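Side-chain contacts in nucleoporin NUP170 (Chaetomium thermophilum, PDB 5HAX), which is a nucleoporin that probably serves as a scaffold component of the nuclear pore complex, combining a beta-propeller-like domain with a mainly helical one: residues 234-237 against 238-241; 266-269 against 270-274; 286-289 against 290-293; 311-314 against 315-319. All coordinates share one frame; numbering follows the deposited sequence.

Contact 1 of 4, residues 234-237 against 238-241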
ATOM      1  N   TYR A 234      15.373   5.288   7.914  1.00 38.28           N
ATOM      2  CA  TYR A 234      14.416   4.499   7.140  1.00 40.52           C
ATOM      3  C   TYR A 234      14.644   3.009   7.371  1.00 39.86           C
ATOM      4  O   TYR A 234      15.781   2.537   7.305  1.00 41.60           O
ATOM      5  CB  TYR A 234      14.535   4.827   5.645  1.00 39.82           C
ATOM      6  CG  TYR A 234      14.657   6.311   5.356  1.00 39.68           C
ATOM      7  CD1 TYR A 234      15.892   6.944   5.398  1.00 36.39           C
ATOM      8  CD2 TYR A 234      13.540   7.077   5.045  1.00 38.22           C
ATOM      9  CE1 TYR A 234      16.012   8.294   5.142  1.00 38.73           C
ATOM     10  CE2 TYR A 234      13.650   8.429   4.785  1.00 40.01           C
ATOM     11  CZ  TYR A 234      14.891   9.031   4.835  1.00 34.77           C
ATOM     12  OH  TYR A 234      15.018  10.375   4.580  1.00 40.25           O
ATOM     13  N   VAL A 235      13.556   2.270   7.610  1.00 40.84           N
ATOM     14  CA  VAL A 235      13.603   0.850   7.957  1.00 42.31           C
ATOM     15  C   VAL A 235      13.037   0.028   6.805  1.00 42.25           C
ATOM     16  O   VAL A 235      12.076   0.440   6.146  1.00 43.53           O
ATOM     17  CB  VAL A 235      12.810   0.564   9.251  1.00 46.85           C
ATOM     18  CG1 VAL A 235      12.742  -0.939   9.530  1.00 51.55           C
ATOM     19  CG2 VAL A 235      13.421   1.300  10.430  1.00 50.50           C
ATOM     20  N   ASP A 236      13.626  -1.149   6.578  1.00 41.54           N
ATOM     21  CA  ASP A 236      13.059  -2.162   5.685  1.00 41.17           C
ATOM     22  C   ASP A 236      13.115  -3.508   6.404  1.00 45.00           C
ATOM     23  O   ASP A 236      14.152  -4.182   6.399  1.00 38.70           O
ATOM     24  CB  ASP A 236      13.792  -2.215   4.348  1.00 40.62           C
ATOM     25  CG  ASP A 236      13.170  -3.214   3.383  1.00 44.21           C
ATOM     26  OD1 ASP A 236      12.077  -3.740   3.690  1.00 40.17           O
ATOM     27  OD2 ASP A 236      13.765  -3.465   2.313  1.00 41.89           O
ATOM     28  N   ASP A 237      11.987  -3.898   7.004  1.00 44.17           N
ATOM     29  CA  ASP A 237      11.919  -5.143   7.764  1.00 43.14           C
ATOM     30  C   ASP A 237      12.113  -6.367   6.879  1.00 44.19           C
ATOM     31  O   ASP A 237      12.663  -7.374   7.337  1.00 45.84           O
ATOM     32  CB  ASP A 237      10.577  -5.239   8.489  1.00 42.59           C
ATOM     33  CG  ASP A 237      10.434  -4.216   9.599  1.00 44.01           C
ATOM     34  OD1 ASP A 237      11.367  -4.083  10.416  1.00 48.65           O
ATOM     35  OD2 ASP A 237       9.384  -3.542   9.653  1.00 52.32           O
ATOM     36  N   THR A 238      11.671  -6.309   5.621  1.00 40.77           N
ATOM     37  CA  THR A 238      11.760  -7.470   4.741  1.00 40.26           C
ATOM     38  C   THR A 238      13.202  -7.862   4.451  1.00 52.39           C
ATOM     39  O   THR A 238      13.452  -9.003   4.045  1.00 44.01           O
ATOM     40  CB  THR A 238      11.033  -7.200   3.421  1.00 42.08           C
ATOM     41  OG1 THR A 238      11.752  -6.221   2.657  1.00 42.98           O
ATOM     42  CG2 THR A 238       9.609  -6.709   3.673  1.00 44.41           C
ATOM     43  N   ARG A 239      14.151  -6.944   4.644  1.00 45.75           N
ATOM     44  CA  ARG A 239      15.567  -7.217   4.445  1.00 44.59           C
ATOM     45  C   ARG A 239      16.380  -7.054   5.720  1.00 46.21           C
ATOM     46  O   ARG A 239      17.604  -7.234   5.682  1.00 45.09           O
ATOM     47  CB  ARG A 239      16.136  -6.292   3.361  1.00 46.03           C
ATOM     48  CG  ARG A 239      15.318  -6.243   2.079  1.00 46.17           C
ATOM     49  CD  ARG A 239      15.972  -5.318   1.073  1.00 45.30           C
ATOM     50  NE  ARG A 239      15.052  -4.871   0.028  1.00 46.14           N
ATOM     51  CZ  ARG A 239      14.984  -5.381  -1.199  1.00 40.86           C
ATOM     52  NH1 ARG A 239      14.114  -4.885  -2.067  1.00 43.78           N
ATOM     53  NH2 ARG A 239      15.778  -6.380  -1.567  1.00 45.10           N
ATOM     54  N   ASN A 240      15.736  -6.729   6.845  1.00 38.86           N
ATOM     55  CA  ASN A 240      16.426  -6.458   8.108  1.00 41.82           C
ATOM     56  C   ASN A 240      17.470  -5.353   7.946  1.00 48.70           C
ATOM     57  O   ASN A 240      18.554  -5.408   8.530  1.00 45.19           O
ATOM     58  CB  ASN A 240      17.064  -7.728   8.674  1.00 49.27           C
ATOM     59  CG  ASN A 240      16.033  -8.759   9.094  1.00 56.74           C
ATOM     60  OD1 ASN A 240      14.924  -8.415   9.503  1.00 56.32           O
ATOM     61  ND2 ASN A 240      16.398 -10.029   8.999  1.00 57.30           N
ATOM     62  N   LEU A 241      17.135  -4.332   7.161  1.00 39.25           N
ATOM     63  CA  LEU A 241      18.039  -3.227   6.892  1.00 43.55           C
ATOM     64  C   LEU A 241      17.530  -1.938   7.523  1.00 40.15           C
ATOM     65  O   LEU A 241      16.335  -1.765   7.782  1.00 36.38           O
ATOM     66  CB  LEU A 241      18.226  -3.018   5.385  1.00 38.92           C
ATOM     67  CG  LEU A 241      18.884  -4.159   4.609  1.00 36.48           C
ATOM     68  CD1 LEU A 241      18.977  -3.798   3.135  1.00 45.00           C
ATOM     69  CD2 LEU A 241      20.263  -4.483   5.171  1.00 40.50           C
TER
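Asp236 and Leu241 form the last antiparallel, hydrogen-bonded pair of a beta hairpin, where strand 230-236 turns back into strand 241-246. Asp236 N gives a nearly straight bond to Leu241 O (3.0 Å, 174°). In return Asp236 O takes two backbone donors, Leu241 N and Arg239 N, from opposite faces of its carbonyl plane. Asn240 and Leu241 both lie across from Asp236, which makes this end of the hairpin a G1 beta bulge, within a four-stranded antiparallel sheet consistent with a propeller blade. The Asp236 carboxylate braces the turn. With CG anti to the backbone N (chi1 -177°), it reaches over the loop: OD1 accepts Thr238 OG1 at 2.7 Å, on its syn side, and weakly Thr238 N, while OD2 meets the edge of the Arg239 guanidinium, in its plane, in a salt bridge to NE at 3.0 Å whose hydrogen bond is bent and weak. The two planes stand 73° apart. Replacing Asp236 with an alanine would probably leave Arg239 NE without this charged mate and Thr238 OG1 without its acceptor, so the turn could shift more easily. Beyond the hairpin, Arg239 NH1 binds Ile299 O and Ala304 O, and Thr238 OG1 also meets Ala301 N.

Contact 2 of 4, residues 266-269 against 270-274. With PO4 (phosphate ion), chain D.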
ATOM      1  N   ILE A 266      27.316  -0.744   4.186  1.00 46.93           N
ATOM      2  CA  ILE A 266      27.557   0.055   2.989  1.00 47.23           C
ATOM      3  C   ILE A 266      27.592   1.522   3.386  1.00 48.55           C
ATOM      4  O   ILE A 266      26.826   1.965   4.250  1.00 43.22           O
ATOM      5  CB  ILE A 266      26.481  -0.172   1.903  1.00 45.57           C
ATOM      6  CG1 ILE A 266      26.268  -1.667   1.649  1.00 50.58           C
ATOM      7  CG2 ILE A 266      26.884   0.538   0.609  1.00 43.15           C
ATOM      8  CD1 ILE A 266      25.128  -1.967   0.694  1.00 48.58           C
ATOM      9  N   GLU A 267      28.491   2.272   2.753  1.00 43.14           N
ATOM     10  CA  GLU A 267      28.550   3.725   2.883  1.00 48.01           C
ATOM     11  C   GLU A 267      28.822   4.281   1.493  1.00 46.20           C
ATOM     12  O   GLU A 267      29.891   4.036   0.927  1.00 46.98           O
ATOM     13  CB  GLU A 267      29.629   4.154   3.877  1.00 47.57           C
ATOM     14  CG  GLU A 267      29.692   5.654   4.112  1.00 46.82           C
ATOM     15  CD  GLU A 267      30.597   6.031   5.277  1.00 49.47           C
ATOM     16  OE1 GLU A 267      30.318   5.604   6.418  1.00 55.50           O
ATOM     17  OE2 GLU A 267      31.589   6.755   5.052  1.00 61.96           O
ATOM     18  N   LYS A 268      27.856   5.014   0.941  1.00 43.84           N
ATOM     19  CA  LYS A 268      27.915   5.505  -0.433  1.00 42.72           C
ATOM     20  C   LYS A 268      27.673   7.007  -0.422  1.00 45.61           C
ATOM     21  O   LYS A 268      26.549   7.453  -0.166  1.00 37.72           O
ATOM     22  CB  LYS A 268      26.881   4.795  -1.306  1.00 39.89           C
ATOM     23  CG  LYS A 268      27.034   5.049  -2.796  1.00 44.23           C
ATOM     24  CD  LYS A 268      25.918   4.380  -3.577  1.00 46.54           C
ATOM     25  CE  LYS A 268      26.098   4.559  -5.074  1.00 46.73           C
ATOM     26  NZ  LYS A 268      27.298   3.840  -5.585  1.00 46.16           N
ATOM     27  N   ASP A 269      28.716   7.789  -0.704  1.00 39.95           N
ATOM     28  CA  ASP A 269      28.588   9.237  -0.700  1.00 37.97           C
ATOM     29  C   ASP A 269      28.088   9.734  -2.054  1.00 35.60           C
ATOM     30  O   ASP A 269      27.975   8.982  -3.024  1.00 42.05           O
ATOM     31  CB  ASP A 269      29.918   9.908  -0.324  1.00 39.94           C
ATOM     32  CG  ASP A 269      31.070   9.527  -1.247  1.00 52.29           C
ATOM     33  OD1 ASP A 269      30.831   9.107  -2.399  1.00 44.38           O
ATOM     34  OD2 ASP A 269      32.231   9.669  -0.809  1.00 46.15           O
ATOM     35  N   LYS A 270      27.772  11.030  -2.102  1.00 39.52           N
ATOM     36  CA  LYS A 270      27.230  11.620  -3.320  1.00 46.17           C
ATOM     37  C   LYS A 270      28.192  11.471  -4.491  1.00 46.79           C
ATOM     38  O   LYS A 270      27.753  11.335  -5.639  1.00 37.61           O
ATOM     39  CB  LYS A 270      26.900  13.094  -3.081  1.00 41.71           C
ATOM     40  CG  LYS A 270      26.448  13.831  -4.330  1.00 43.98           C
ATOM     41  CD  LYS A 270      25.761  15.150  -4.004  1.00 43.81           C
ATOM     42  CE  LYS A 270      26.612  16.033  -3.113  1.00 50.54           C
ATOM     43  NZ  LYS A 270      26.057  17.411  -3.032  1.00 47.05           N
ATOM     44  N   THR A 271      29.501  11.493  -4.225  1.00 38.73           N
ATOM     45  CA  THR A 271      30.480  11.296  -5.290  1.00 46.81           C
ATOM     46  C   THR A 271      30.309   9.935  -5.950  1.00 44.11           C
ATOM     47  O   THR A 271      30.396   9.816  -7.178  1.00 43.82           O
ATOM     48  CB  THR A 271      31.895  11.437  -4.729  1.00 50.67           C
ATOM     49  OG1 THR A 271      32.042  12.728  -4.126  1.00 45.84           O
ATOM     50  CG2 THR A 271      32.936  11.268  -5.828  1.00 54.29           C
ATOM     51  N   SER A 272      30.077   8.894  -5.149  1.00 44.65           N
ATOM     52  CA  SER A 272      29.877   7.558  -5.700  1.00 42.02           C
ATOM     53  C   SER A 272      28.622   7.507  -6.562  1.00 46.17           C
ATOM     54  O   SER A 272      28.637   6.964  -7.673  1.00 41.13           O
ATOM     55  CB  SER A 272      29.800   6.538  -4.563  1.00 44.60           C
ATOM     56  OG  SER A 272      29.594   5.228  -5.062  1.00 39.29           O
ATOM     57  N   CYS A 273      27.519   8.069  -6.062  1.00 41.81           N
ATOM     58  CA  CYS A 273      26.308   8.177  -6.870  1.00 40.57           C
ATOM     59  C   CYS A 273      26.582   8.910  -8.177  1.00 45.33           C
ATOM     60  O   CYS A 273      26.129   8.482  -9.246  1.00 38.12           O
ATOM     61  CB  CYS A 273      25.214   8.898  -6.083  1.00 47.26           C
ATOM     62  SG  CYS A 273      24.486   7.931  -4.743  1.00 49.99           S
ATOM     63  N   LEU A 274      27.325  10.018  -8.110  1.00 38.40           N
ATOM     64  CA  LEU A 274      27.622  10.791  -9.312  1.00 45.27           C
ATOM     65  C   LEU A 274      28.508  10.015 -10.278  1.00 46.88           C
ATOM     66  O   LEU A 274      28.367  10.162 -11.498  1.00 45.35           O
ATOM     67  CB  LEU A 274      28.286  12.112  -8.930  1.00 47.86           C
ATOM     68  CG  LEU A 274      27.348  13.153  -8.318  1.00 46.28           C
ATOM     69  CD1 LEU A 274      28.133  14.227  -7.587  1.00 50.84           C
ATOM     70  CD2 LEU A 274      26.476  13.775  -9.398  1.00 47.92           C
TER
HETATM   71  P   PO4 D 902      32.608   3.246  -6.086  1.00 92.33           P
HETATM   72  O1  PO4 D 902      31.971   4.468  -6.703  1.00 74.14           O
HETATM   73  O2  PO4 D 902      32.699   3.420  -4.588  1.00 69.17           O
HETATM   74  O3  PO4 D 902      33.995   3.070  -6.657  1.00 93.54           O
HETATM   75  O4  PO4 D 902      31.773   2.029  -6.406  1.00 91.57           O
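Lys268 NZ gives a hydrogen bond to Ser272 OG, 2.7 Å away, joining the end of strand 263-268 to the first turn of helix 270-279. The lysine chain runs extended from the backbone and bends only at its last torsion (chi4 67°), which turns the ammonium in over the serine. On the way Lys268 CG lies 3.4 Å from Ser272 OG, and its CE rests on Cys273 SG at 3.8 Å. Ser272 OG in turn donates to O1 of a phosphate ion at 3.0 Å. The ion, probably from the crystallisation liquor, is also held by Arg275 NH2.

What sets the serine in place is the start of the helix. Asp269 is the N-cap: its OD1 accepts Ser272 N at 2.9 Å, met nearly along the C-O axis, and Asp269 O takes Cys273 N at 3.2 Å, the first main-chain bond of the helix. A negative carboxylate at this helix end would probably interact well with the helix dipole. The Lys268 ammonium is further gripped by a salt bridge to Asp276 OD1, one turn on from Ser272, and by Met342 O. Through these bonds the edge strand 263-268, the helix that follows it and strand 341-348 of a neighbouring sheet meet round one buried lysine.

Contact 3 of 4, residues 286-289 against 290-293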
ATOM      1  N   LEU A 286      20.685  17.997 -14.168  1.00 41.05           N
ATOM      2  CA  LEU A 286      19.813  17.936 -13.004  1.00 37.72           C
ATOM      3  C   LEU A 286      20.451  17.205 -11.829  1.00 42.49           C
ATOM      4  O   LEU A 286      19.889  17.228 -10.730  1.00 45.37           O
ATOM      5  CB  LEU A 286      18.490  17.253 -13.372  1.00 34.19           C
ATOM      6  CG  LEU A 286      17.620  17.948 -14.425  1.00 36.43           C
ATOM      7  CD1 LEU A 286      16.376  17.117 -14.724  1.00 40.35           C
ATOM      8  CD2 LEU A 286      17.224  19.349 -13.982  1.00 42.05           C
ATOM      9  N   PHE A 287      21.605  16.567 -12.029  1.00 42.08           N
ATOM     10  CA  PHE A 287      22.289  15.838 -10.963  1.00 38.54           C
ATOM     11  C   PHE A 287      23.783  16.120 -11.064  1.00 42.45           C
ATOM     12  O   PHE A 287      24.459  15.580 -11.945  1.00 42.93           O
ATOM     13  CB  PHE A 287      22.009  14.337 -11.056  1.00 35.07           C
ATOM     14  CG  PHE A 287      22.532  13.544  -9.888  1.00 40.28           C
ATOM     15  CD1 PHE A 287      22.605  14.103  -8.620  1.00 45.37           C
ATOM     16  CD2 PHE A 287      22.956  12.237 -10.061  1.00 43.18           C
ATOM     17  CE1 PHE A 287      23.086  13.374  -7.551  1.00 43.53           C
ATOM     18  CE2 PHE A 287      23.439  11.504  -8.995  1.00 45.53           C
ATOM     19  CZ  PHE A 287      23.504  12.072  -7.739  1.00 38.60           C
ATOM     20  N   THR A 288      24.293  16.954 -10.155  1.00 42.41           N
ATOM     21  CA  THR A 288      25.696  17.348 -10.119  1.00 44.66           C
ATOM     22  C   THR A 288      26.177  17.325  -8.675  1.00 45.46           C
ATOM     23  O   THR A 288      25.438  16.961  -7.757  1.00 38.45           O
ATOM     24  CB  THR A 288      25.902  18.748 -10.703  1.00 39.31           C
ATOM     25  OG1 THR A 288      25.316  19.716  -9.825  1.00 40.34           O
ATOM     26  CG2 THR A 288      25.272  18.866 -12.084  1.00 43.08           C
ATOM     27  N   ASP A 289      27.432  17.738  -8.471  1.00 43.21           N
ATOM     28  CA  ASP A 289      27.982  17.825  -7.123  1.00 39.12           C
ATOM     29  C   ASP A 289      27.293  18.898  -6.287  1.00 38.07           C
ATOM     30  O   ASP A 289      27.421  18.885  -5.057  1.00 42.47           O
ATOM     31  CB  ASP A 289      29.486  18.102  -7.182  1.00 53.06           C
ATOM     32  CG  ASP A 289      29.804  19.516  -7.622  1.00 43.65           C
ATOM     33  OD1 ASP A 289      30.756  20.107  -7.077  1.00 57.35           O
ATOM     34  OD2 ASP A 289      29.104  20.036  -8.515  1.00 51.04           O
ATOM     35  N   LYS A 290      26.575  19.824  -6.925  1.00 38.67           N
ATOM     36  CA  LYS A 290      25.795  20.827  -6.213  1.00 43.19           C
ATOM     37  C   LYS A 290      24.440  20.294  -5.758  1.00 45.80           C
ATOM     38  O   LYS A 290      23.824  20.880  -4.861  1.00 38.76           O
ATOM     39  CB  LYS A 290      25.605  22.047  -7.120  1.00 41.13           C
ATOM     40  CG  LYS A 290      24.797  23.198  -6.532  1.00 51.12           C
ATOM     41  CD  LYS A 290      25.462  23.803  -5.306  1.00 56.96           C
ATOM     42  CE  LYS A 290      24.803  25.123  -4.927  1.00 68.10           C
ATOM     43  NZ  LYS A 290      25.362  25.705  -3.675  1.00 72.65           N
ATOM     44  N   THR A 291      23.983  19.188  -6.335  1.00 43.66           N
ATOM     45  CA  THR A 291      22.656  18.660  -6.047  1.00 41.54           C
ATOM     46  C   THR A 291      22.620  17.977  -4.683  1.00 42.19           C
ATOM     47  O   THR A 291      23.584  17.328  -4.269  1.00 40.74           O
ATOM     48  CB  THR A 291      22.254  17.673  -7.143  1.00 40.83           C
ATOM     49  OG1 THR A 291      22.403  18.303  -8.422  1.00 40.32           O
ATOM     50  CG2 THR A 291      20.819  17.208  -6.972  1.00 42.50           C
ATOM     51  N   ASN A 292      21.490  18.121  -3.991  1.00 39.78           N
ATOM     52  CA  ASN A 292      21.260  17.509  -2.690  1.00 41.30           C
ATOM     53  C   ASN A 292      20.234  16.388  -2.818  1.00 37.48           C
ATOM     54  O   ASN A 292      19.269  16.504  -3.579  1.00 37.63           O
ATOM     55  CB  ASN A 292      20.753  18.540  -1.671  1.00 40.34           C
ATOM     56  CG  ASN A 292      21.790  19.596  -1.331  1.00 45.26           C
ATOM     57  OD1 ASN A 292      22.923  19.280  -0.972  1.00 35.93           O
ATOM     58  ND2 ASN A 292      21.404  20.860  -1.444  1.00 41.22           N
ATOM     59  N   ILE A 293      20.450  15.308  -2.070  1.00 39.28           N
ATOM     60  CA  ILE A 293      19.444  14.263  -1.894  1.00 39.91           C
ATOM     61  C   ILE A 293      18.624  14.626  -0.661  1.00 40.22           C
ATOM     62  O   ILE A 293      19.170  14.756   0.440  1.00 39.08           O
ATOM     63  CB  ILE A 293      20.093  12.876  -1.743  1.00 35.35           C
ATOM     64  CG1 ILE A 293      20.855  12.510  -3.022  1.00 39.84           C
ATOM     65  CG2 ILE A 293      19.031  11.813  -1.431  1.00 36.58           C
ATOM     66  CD1 ILE A 293      21.612  11.194  -2.949  1.00 38.94           C
TER
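Thr288 and Thr291 close a type I beta turn in the irregular chain that leads from helix 270-279 to strand 293-298, and they do so with side chains as well as backbone. The backbone closure is the bond from Thr291 N to Thr288 O, 3.0 Å. Thr291 OG1 adds a second bond across the same ends, accepting Thr288 N at 2.9 Å along a nearly straight line (168°). Inside the turn, Thr288 OG1 accepts Lys290 N at 3.2 Å, which is an ST turn; the oxygen gets there because it sits between the backbone N and the carbonyl carbon (chi1 69°). The carbons of Thr291 meet the ring of Phe287: CB lies at its edge, in the ring plane, 3.9 Å from Phe287 CD1, the two side chains crossing at about a right angle, and CG2 is just as near that atom. The ring itself packs on Cys273 and Leu274 of helix 270-279 and makes an edge-to-face stack with Phe277. Putting a valine in place of Thr291 would probably leave Thr288 N without an acceptor and the ends of the turn tied by the backbone bond alone. Buried Thr291 therefore has a double role, its hydroxyl satisfying a backbone N-H and its carbons covering the phenylalanine edge, and the turn is held by three bonds, two of which end on a threonine hydroxyl.

Contact 4 of 4, residues 311-314 against 315-319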
ATOM      1  N   ALA A 311      16.010   7.314  -4.032  1.00 34.90           N
ATOM      2  CA  ALA A 311      16.561   8.553  -3.502  1.00 35.49           C
ATOM      3  C   ALA A 311      16.071   9.706  -4.362  1.00 36.70           C
ATOM      4  O   ALA A 311      16.138   9.636  -5.594  1.00 38.22           O
ATOM      5  CB  ALA A 311      18.092   8.515  -3.472  1.00 39.20           C
ATOM      6  N   LEU A 312      15.568  10.753  -3.716  1.00 31.68           N
ATOM      7  CA  LEU A 312      15.009  11.913  -4.397  1.00 34.71           C
ATOM      8  C   LEU A 312      15.974  13.086  -4.279  1.00 34.47           C
ATOM      9  O   LEU A 312      16.393  13.438  -3.173  1.00 39.73           O
ATOM     10  CB  LEU A 312      13.649  12.290  -3.806  1.00 32.40           C
ATOM     11  CG  LEU A 312      12.958  13.487  -4.469  1.00 43.96           C
ATOM     12  CD1 LEU A 312      12.562  13.152  -5.900  1.00 35.05           C
ATOM     13  CD2 LEU A 312      11.748  13.918  -3.665  1.00 43.86           C
ATOM     14  N   THR A 313      16.317  13.684  -5.416  1.00 37.60           N
ATOM     15  CA  THR A 313      17.147  14.878  -5.447  1.00 36.83           C
ATOM     16  C   THR A 313      16.279  16.125  -5.320  1.00 41.83           C
ATOM     17  O   THR A 313      15.065  16.093  -5.535  1.00 38.69           O
ATOM     18  CB  THR A 313      17.952  14.956  -6.746  1.00 33.51           C
ATOM     19  OG1 THR A 313      17.067  15.185  -7.849  1.00 34.89           O
ATOM     20  CG2 THR A 313      18.743  13.678  -6.983  1.00 32.26           C
ATOM     21  N   ASP A 314      16.923  17.243  -4.973  1.00 38.53           N
ATOM     22  CA  ASP A 314      16.193  18.504  -4.901  1.00 35.31           C
ATOM     23  C   ASP A 314      15.792  19.024  -6.274  1.00 36.68           C
ATOM     24  O   ASP A 314      14.991  19.960  -6.349  1.00 37.43           O
ATOM     25  CB  ASP A 314      17.013  19.565  -4.154  1.00 42.09           C
ATOM     26  CG  ASP A 314      18.393  19.787  -4.755  1.00 47.59           C
ATOM     27  OD1 ASP A 314      19.272  20.290  -4.028  1.00 47.85           O
ATOM     28  OD2 ASP A 314      18.604  19.470  -5.943  1.00 47.76           O
ATOM     29  N   THR A 315      16.313  18.438  -7.351  1.00 34.78           N
ATOM     30  CA  THR A 315      15.888  18.764  -8.707  1.00 41.76           C
ATOM     31  C   THR A 315      14.736  17.889  -9.186  1.00 44.71           C
ATOM     32  O   THR A 315      14.262  18.075 -10.311  1.00 40.54           O
ATOM     33  CB  THR A 315      17.066  18.632  -9.678  1.00 41.56           C
ATOM     34  OG1 THR A 315      17.657  17.334  -9.540  1.00 40.72           O
ATOM     35  CG2 THR A 315      18.115  19.700  -9.397  1.00 42.59           C
ATOM     36  N   GLY A 316      14.284  16.943  -8.368  1.00 40.21           N
ATOM     37  CA  GLY A 316      13.148  16.112  -8.707  1.00 41.35           C
ATOM     38  C   GLY A 316      13.479  14.797  -9.372  1.00 38.10           C
ATOM     39  O   GLY A 316      12.562  14.127  -9.863  1.00 39.07           O
ATOM     40  N   CYS A 317      14.751  14.403  -9.408  1.00 37.19           N
ATOM     41  CA  CYS A 317      15.134  13.125  -9.991  1.00 40.39           C
ATOM     42  C   CYS A 317      14.972  12.019  -8.960  1.00 38.29           C
ATOM     43  O   CYS A 317      15.389  12.168  -7.808  1.00 38.89           O
ATOM     44  CB  CYS A 317      16.578  13.170 -10.484  1.00 40.26           C
ATOM     45  SG  CYS A 317      16.877  14.374 -11.794  1.00 40.50           S
ATOM     46  N   ARG A 318      14.362  10.914  -9.377  1.00 38.79           N
ATOM     47  CA  ARG A 318      14.231   9.724  -8.546  1.00 35.55           C
ATOM     48  C   ARG A 318      15.351   8.762  -8.925  1.00 39.16           C
ATOM     49  O   ARG A 318      15.367   8.224 -10.038  1.00 38.07           O
ATOM     50  CB  ARG A 318      12.857   9.082  -8.722  1.00 36.72           C
ATOM     51  CG  ARG A 318      11.757   9.745  -7.906  1.00 42.23           C
ATOM     52  CD  ARG A 318      10.381   9.210  -8.278  1.00 37.66           C
ATOM     53  NE  ARG A 318       9.844   9.862  -9.469  1.00 32.13           N
ATOM     54  CZ  ARG A 318       8.774   9.443 -10.135  1.00 36.36           C
ATOM     55  NH1 ARG A 318       8.356  10.111 -11.203  1.00 37.31           N
ATOM     56  NH2 ARG A 318       8.117   8.360  -9.738  1.00 37.12           N
ATOM     57  N   LEU A 319      16.287   8.554  -8.000  1.00 36.19           N
ATOM     58  CA  LEU A 319      17.414   7.651  -8.188  1.00 36.92           C
ATOM     59  C   LEU A 319      17.067   6.303  -7.568  1.00 43.23           C
ATOM     60  O   LEU A 319      16.798   6.224  -6.366  1.00 38.34           O
ATOM     61  CB  LEU A 319      18.680   8.218  -7.545  1.00 36.83           C
ATOM     62  CG  LEU A 319      18.969   9.707  -7.753  1.00 36.70           C
ATOM     63  CD1 LEU A 319      20.219  10.112  -6.978  1.00 43.10           C
ATOM     64  CD2 LEU A 319      19.124  10.030  -9.227  1.00 39.67           C
TER
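Thr313 lays its methyl CG2 against Leu319 CD1, 3.9 Å apart, the two side chains crossing at about a right angle on the face that also carries Ala311. They belong to a beta hairpin, strands 307-313 and 318-324, whose connection is a type I turn from Thr313 to Gly316. Backbone bonds lock the register: Ala311 and Leu319 form a hydrogen-bonded pair, each N bonded to the other's O, with Leu319 N only 2.6 Å from Ala311 O, and Thr313 N donates to Cys317 O. Leu312 and Arg318 form the non-hydrogen-bonded pair on the other face, where Leu312 CD1 touches Arg318 CG at 4.0 Å. Beyond that point the arginine leads away to a salt bridge with Glu427.

The turn closes with Gly316 N bonded to Thr313 O. Gly316 has a positive phi of 93°, a backbone shape in which a CB would collide with the carbonyl oxygen of Thr315. Inside the loop the Thr313 hydroxyl both gives and takes. Held between the backbone N and the carbonyl carbon (chi1 68°), OG1 accepts Cys317 N at 2.9 Å and donates to Thr315 OG1 at 2.8 Å. Thr315 OG1 passes its own hydrogen to Leu286 O, so a short relay of hydroxyls runs from the hairpin to the loop before strand 293-298. At the outer corner Asp314 OD1 accepts Asn292 N, while its OD2 lies 3.5 Å from Thr315 CG2.

In the fold
The four contacts follow one another along the chain without nesting or crossing. Contact 1 closes the loop between the first two strands of an antiparallel sheet, and contact 2 begins where the last strand of that sheet runs into helix 270-279. Contact 3 turns the chain after that helix toward strand 293-298, the edge of the next sheet, and contact 4 closes the hairpin of the two strands that follow in it. Contacts 2 and 3 touch through Lys270 NZ, which reaches the carbonyls of Asp289 and Thr291; contacts 3 and 4 through Asn292 O and Asp314 N. Contact 1 meets the second sheet through the 299-305 connection and the adjoining ends of strands 293-298 and 307-313.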